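Local atomic coordinates of Lin1840 protein (Listeria innocua serovar 6a, PDB entry 4ZO7), a protein that probably hydrolyses terminal, non-reducing beta-D-glucosyl residues with release of beta-D-glucose, as a member of glycosyl hydrolase family 3. Residues Lys191-Tyr196 against Trp251-Val256; Val234-Asn239 against Gly265-Ala270. The protein carries 2 engineered substitutions. All coordinates share one frame; numbering follows the deposited sequence.

Interaction 1 (Lys191-Tyr196 against Trp251-Val256); sequences KHFAAY and WLNRDV. With GLC (alpha-D-glucopyranose), chain I.
In the TIM-barrel domain of this family 3 glycoside hydrolase, Phe193 at the end of the inner strand 187-193 meets Leu252 on the outer helix 250-260, a worked example of how a strand that carries ligand-binding residues is backed by a helix. The short strand and helix axes run nearly at right angles (91°). CG anti to the backbone N (chi1 -154°) sends the Phe193 ring out with its CD2-CE2 edge toward the helix. Its CE2 lies 3.5 Å from Leu252 O and 3.7 Å from Leu252 CD1, and its CD2 lies 3.8 Å from Asn253 OD1, both oxygens sitting in the ring plane. Leu252 CD1 also reaches Ala194 CB, which sits over the rim of one face of the Phe193 ring. A water joins Phe193 O (2.9 Å) to Asn253 OD1 (2.8 Å), but other acceptors compete for its protons, so the bridge may be shared; the amide nitrogen of Asn253 is held by Ala246 O. The residues just before Phe193 turn to the sugar: Lys191 NZ donates to O4 (2.8 Å) and O3 of the glucose, and His192 NE2 pairs with O3 at 2.7 Å. Lys191 CG lies over the centre of one imidazole face and Tyr196 CE2 over the rim of the other, and Asp140 binds ND1. The electropositive ring edge of Phe193 probably suits the two oxygens beside it, so a largely apolar contact can still accommodate buried polar atoms.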
# COMPACT_ATOMS: atom_id res chain seq x y z
N LYS A 191 16.27 -7.82 -14.47
CA LYS A 191 16.00 -8.04 -13.06
C LYS A 191 14.84 -7.10 -12.60
O LYS A 191 14.50 -6.17 -13.31
CB LYS A 191 17.31 -7.91 -12.25
CG LYS A 191 17.79 -6.50 -12.04
CD LYS A 191 19.29 -6.41 -11.68
CE LYS A 191 19.65 -5.03 -11.15
NZ LYS A 191 21.10 -4.90 -10.83
N HIS A 192 14.17 -7.37 -11.48
CA HIS A 192 14.20 -8.57 -10.65
C HIS A 192 12.83 -9.27 -10.77
O HIS A 192 11.79 -8.65 -10.47
CB HIS A 192 14.41 -8.20 -9.16
CG HIS A 192 15.56 -7.29 -8.88
ND1 HIS A 192 15.49 -5.92 -9.07
CD2 HIS A 192 16.83 -7.53 -8.46
CE1 HIS A 192 16.63 -5.37 -8.71
NE2 HIS A 192 17.46 -6.33 -8.34
N PHE A 193 12.81 -10.54 -11.21
CA PHE A 193 11.55 -11.24 -11.57
C PHE A 193 11.00 -11.78 -10.24
O PHE A 193 11.64 -12.67 -9.65
CB PHE A 193 11.87 -12.43 -12.48
CG PHE A 193 10.74 -12.84 -13.41
CD1 PHE A 193 10.35 -11.99 -14.43
CD2 PHE A 193 10.06 -14.04 -13.22
CE1 PHE A 193 9.29 -12.29 -15.25
CE2 PHE A 193 9.01 -14.37 -14.06
CZ PHE A 193 8.63 -13.49 -15.07
N ALA A 194 9.89 -11.28 -9.73
CA ALA A 194 9.05 -10.27 -10.35
C ALA A 194 8.43 -9.35 -9.27
O ALA A 194 8.28 -9.76 -8.12
CB ALA A 194 7.95 -10.93 -11.23
N ALA A 195 8.15 -8.10 -9.62
CA ALA A 195 7.21 -7.20 -8.84
C ALA A 195 7.80 -6.64 -7.51
O ALA A 195 7.10 -6.28 -6.58
CB ALA A 195 5.90 -7.88 -8.58
N TYR A 196 9.13 -6.66 -7.46
CA TYR A 196 9.92 -6.27 -6.30
C TYR A 196 9.63 -4.81 -5.83
O TYR A 196 9.63 -4.56 -4.66
CB TYR A 196 11.43 -6.54 -6.68
CG TYR A 196 12.53 -6.14 -5.73
CD1 TYR A 196 12.44 -6.38 -4.38
CD2 TYR A 196 13.70 -5.63 -6.20
CE1 TYR A 196 13.45 -6.08 -3.51
CE2 TYR A 196 14.74 -5.32 -5.33
CZ TYR A 196 14.60 -5.57 -3.98
OH TYR A 196 15.57 -5.24 -3.12
N TRP A 251 5.53 -21.76 -10.09
CA TRP A 251 4.53 -21.23 -11.02
C TRP A 251 5.15 -20.03 -11.74
O TRP A 251 5.17 -19.97 -12.96
CB TRP A 251 3.20 -20.88 -10.28
CG TRP A 251 2.39 -20.01 -11.12
CD1 TRP A 251 1.66 -20.41 -12.17
CD2 TRP A 251 2.28 -18.57 -11.08
NE1 TRP A 251 1.08 -19.35 -12.78
CE2 TRP A 251 1.44 -18.20 -12.15
CE3 TRP A 251 2.77 -17.59 -10.26
CZ2 TRP A 251 1.07 -16.89 -12.41
CZ3 TRP A 251 2.41 -16.26 -10.51
CH2 TRP A 251 1.56 -15.92 -11.57
N LEU A 252 5.72 -19.09 -10.99
CA LEU A 252 6.38 -17.93 -11.59
C LEU A 252 7.49 -18.18 -12.56
O LEU A 252 7.58 -17.57 -13.61
CB LEU A 252 6.98 -17.02 -10.47
CG LEU A 252 7.52 -15.65 -10.86
CD1 LEU A 252 6.41 -14.80 -11.43
CD2 LEU A 252 8.08 -14.96 -9.61
N ASN A 253 8.43 -18.98 -12.13
CA ASN A 253 9.63 -19.23 -12.90
C ASN A 253 9.52 -20.35 -13.97
O ASN A 253 10.13 -20.26 -15.04
CB ASN A 253 10.74 -19.57 -11.92
CG ASN A 253 11.04 -18.41 -10.98
OD1 ASN A 253 10.72 -17.28 -11.30
ND2 ASN A 253 11.62 -18.69 -9.83
N ARG A 254 8.80 -21.42 -13.67
CA ARG A 254 8.56 -22.47 -14.69
C ARG A 254 7.36 -22.12 -15.60
O ARG A 254 7.46 -22.07 -16.85
CB ARG A 254 8.26 -23.81 -14.01
CG ARG A 254 9.39 -24.46 -13.23
CD ARG A 254 10.50 -25.00 -14.13
NE ARG A 254 11.60 -25.62 -13.35
CZ ARG A 254 12.73 -26.08 -13.91
NH1 ARG A 254 12.88 -25.95 -15.21
NH2 ARG A 254 13.69 -26.65 -13.21
N ASP A 255 6.19 -21.93 -15.00
CA ASP A 255 4.94 -21.68 -15.82
C ASP A 255 4.93 -20.33 -16.54
O ASP A 255 4.76 -20.27 -17.74
CB ASP A 255 3.68 -21.85 -14.96
CG ASP A 255 3.54 -23.25 -14.38
OD1 ASP A 255 4.44 -24.10 -14.46
OD2 ASP A 255 2.50 -23.50 -13.82
N VAL A 256 5.22 -19.25 -15.84
CA VAL A 256 5.19 -17.89 -16.49
C VAL A 256 6.51 -17.61 -17.25
O VAL A 256 6.53 -17.34 -18.45
CB VAL A 256 4.85 -16.78 -15.47
CG1 VAL A 256 4.76 -15.40 -16.14
CG2 VAL A 256 3.57 -17.10 -14.68
C1 GLC I . 21.51 -8.38 -5.59
C2 GLC I . 20.64 -7.19 -6.10
C3 GLC I . 20.80 -7.00 -7.61
C4 GLC I . 22.26 -7.01 -8.04
C5 GLC I . 22.95 -8.24 -7.50
C6 GLC I . 24.43 -8.29 -7.90
O1 GLC I . 21.03 -9.67 -5.96
O2 GLC I . 19.26 -7.35 -5.88
O3 GLC I . 20.14 -5.84 -8.05
O4 GLC I . 22.28 -7.04 -9.43
O5 GLC I . 22.84 -8.26 -6.08
O6 GLC I . 25.09 -7.24 -7.26
O HOH W 1 12.27 -15.45 -9.92

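Interaction 2 (Val234-Asn239 against Gly265-Ala270); sequences VMTAFN and GVLISA. Engineered in segment 265-270: Ala270 (natural residue Asp). With GLC (alpha-D-glucopyranose), chain I.
Val234 and Met235 pair with Leu267 and Ile268 as neighbouring parallel barrel strands, and here the packing is tight. Three backbone hydrogen bonds join them, among them Ile268 N to Val234 O (3.0 Å) and Thr236 N to Ile268 O (3.0 Å). On the face of Val234 and Leu267, Leu267 CD1 packs 4.0 Å from Val234 CG1; it also touches Thr236 CG2. On the other face, Met235 CB meets Ile268 CG2 (3.7 Å). Past the bridged pairs a side chain takes over: Thr236 OG1, set between the backbone N and the carbonyl carbon (chi1 68°), accepts Ala270 N at 3.1 Å and is also hydrogen-bonded to Thr247 OG1. Ala270, engineered in place of Asp, lays its methyl over one face of the Phe238 ring, 3.7 Å from the centroid, as a CH-pi contact. The contact thins toward the partly exposed Gly265, where Val266 is joined through its backbone O. At the other end the packing gives way to the sugar, which meets Ala270 CA and Met235 CE (3.3 Å from O4). Phe238 also packs against Arg572 of the second subunit. Leu267 rests on helix 250-260, Phe238 and Ser269 touch helix 273-276, and strand 187-193 flanks Val234 and Met235 on the side away from strand 267-268.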
# COMPACT_ATOMS: atom_id res chain seq x y z
N VAL A 234 17.91 -13.87 -16.83
CA VAL A 234 16.98 -13.24 -15.92
C VAL A 234 17.42 -13.53 -14.48
O VAL A 234 17.98 -14.57 -14.22
CB VAL A 234 15.51 -13.70 -16.24
CG1 VAL A 234 14.51 -13.29 -15.17
CG2 VAL A 234 15.08 -13.16 -17.60
N MET A 235 17.23 -12.56 -13.58
CA MET A 235 17.55 -12.71 -12.16
C MET A 235 16.28 -12.73 -11.34
O MET A 235 15.37 -11.95 -11.63
CB MET A 235 18.48 -11.53 -11.71
CG MET A 235 18.96 -11.56 -10.27
SD MET A 235 19.67 -10.03 -9.64
CE MET A 235 21.20 -9.98 -10.58
N THR A 236 16.23 -13.57 -10.28
CA THR A 236 15.08 -13.64 -9.40
C THR A 236 15.03 -12.41 -8.47
O THR A 236 16.02 -11.68 -8.33
CB THR A 236 15.14 -14.90 -8.49
OG1 THR A 236 16.21 -14.81 -7.53
CG2 THR A 236 15.34 -16.16 -9.31
N ALA A 237 13.87 -12.22 -7.82
CA ALA A 237 13.64 -11.16 -6.90
C ALA A 237 13.71 -11.65 -5.45
O ALA A 237 13.36 -12.78 -5.14
CB ALA A 237 12.29 -10.61 -7.18
N PHE A 238 14.09 -10.76 -4.54
CA PHE A 238 14.02 -10.98 -3.09
C PHE A 238 12.66 -11.26 -2.44
O PHE A 238 12.60 -12.03 -1.40
CB PHE A 238 14.69 -9.78 -2.37
CG PHE A 238 16.23 -9.78 -2.52
CD1 PHE A 238 16.94 -10.90 -2.21
CD2 PHE A 238 16.90 -8.71 -3.02
CE1 PHE A 238 18.32 -10.95 -2.33
CE2 PHE A 238 18.29 -8.70 -3.13
CZ PHE A 238 19.00 -9.83 -2.78
N ASN A 239 11.63 -10.60 -2.98
CA ASN A 239 10.26 -10.60 -2.38
C ASN A 239 9.47 -11.86 -2.64
O ASN A 239 9.67 -12.57 -3.63
CB ASN A 239 9.42 -9.48 -2.95
CG ASN A 239 9.45 -9.44 -4.49
OD1 ASN A 239 10.48 -9.13 -5.09
ND2 ASN A 239 8.33 -9.78 -5.13
N GLY A 265 17.10 -19.10 -21.24
CA GLY A 265 18.41 -18.78 -20.75
C GLY A 265 18.60 -19.09 -19.26
O GLY A 265 17.72 -19.66 -18.57
N VAL A 266 19.74 -18.63 -18.74
CA VAL A 266 20.16 -18.82 -17.36
C VAL A 266 19.30 -17.97 -16.43
O VAL A 266 19.16 -16.79 -16.66
CB VAL A 266 21.67 -18.45 -17.20
CG1 VAL A 266 22.08 -18.44 -15.73
CG2 VAL A 266 22.49 -19.50 -17.89
N LEU A 267 18.68 -18.60 -15.44
CA LEU A 267 18.01 -17.91 -14.33
C LEU A 267 18.98 -17.88 -13.18
O LEU A 267 19.28 -18.93 -12.64
CB LEU A 267 16.72 -18.65 -13.90
CG LEU A 267 15.80 -18.06 -12.80
CD1 LEU A 267 15.49 -16.64 -13.13
CD2 LEU A 267 14.50 -18.79 -12.62
N ILE A 268 19.47 -16.70 -12.82
CA ILE A 268 20.39 -16.48 -11.70
C ILE A 268 19.65 -15.93 -10.49
O ILE A 268 18.74 -15.12 -10.61
CB ILE A 268 21.57 -15.49 -12.11
CG1 ILE A 268 22.59 -15.38 -11.00
CG2 ILE A 268 21.06 -14.08 -12.43
CD1 ILE A 268 23.83 -14.55 -11.35
N SER A 269 20.01 -16.40 -9.29
CA SER A 269 19.42 -15.84 -8.09
C SER A 269 19.88 -14.44 -7.82
O SER A 269 20.95 -14.05 -8.23
CB SER A 269 19.72 -16.68 -6.86
OG SER A 269 21.05 -16.49 -6.41
N ALA A 270 19.05 -13.66 -7.10
CA ALA A 270 19.56 -12.45 -6.45
C ALA A 270 20.55 -12.89 -5.41
O ALA A 270 20.64 -14.08 -5.09
CB ALA A 270 18.46 -11.64 -5.80
C1 GLC I . 21.51 -8.38 -5.59
C2 GLC I . 20.64 -7.19 -6.10
C3 GLC I . 20.80 -7.00 -7.61
C4 GLC I . 22.26 -7.01 -8.04
C5 GLC I . 22.95 -8.24 -7.50
C6 GLC I . 24.43 -8.29 -7.90
O1 GLC I . 21.03 -9.67 -5.96
O2 GLC I . 19.26 -7.35 -5.88
O3 GLC I . 20.14 -5.84 -8.05
O4 GLC I . 22.28 -7.04 -9.43
O5 GLC I . 22.84 -8.26 -6.08
O6 GLC I . 25.09 -7.24 -7.26

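The centres of the two contacts lie 8 Å apart within one TIM-barrel domain. Along the chain their segments alternate: 191-196, 234-239, 251-256, then 265-270. Strands 187-193, 233-236 and 267-268 are consecutive in the parallel barrel sheet, and helix 250-260 belongs to the connection between the last two, so interaction 1 ties the first of these strands to a helix that is also packed by Leu267 of interaction 2. The contacts are joined directly by probable hydrogen bonds from Phe193 N to Met235 O and from Asn239 ND2 to Ala194 O. Both reach the same glucose, illustrating how successive barrel strands together build one sugar pocket at their C-terminal ends.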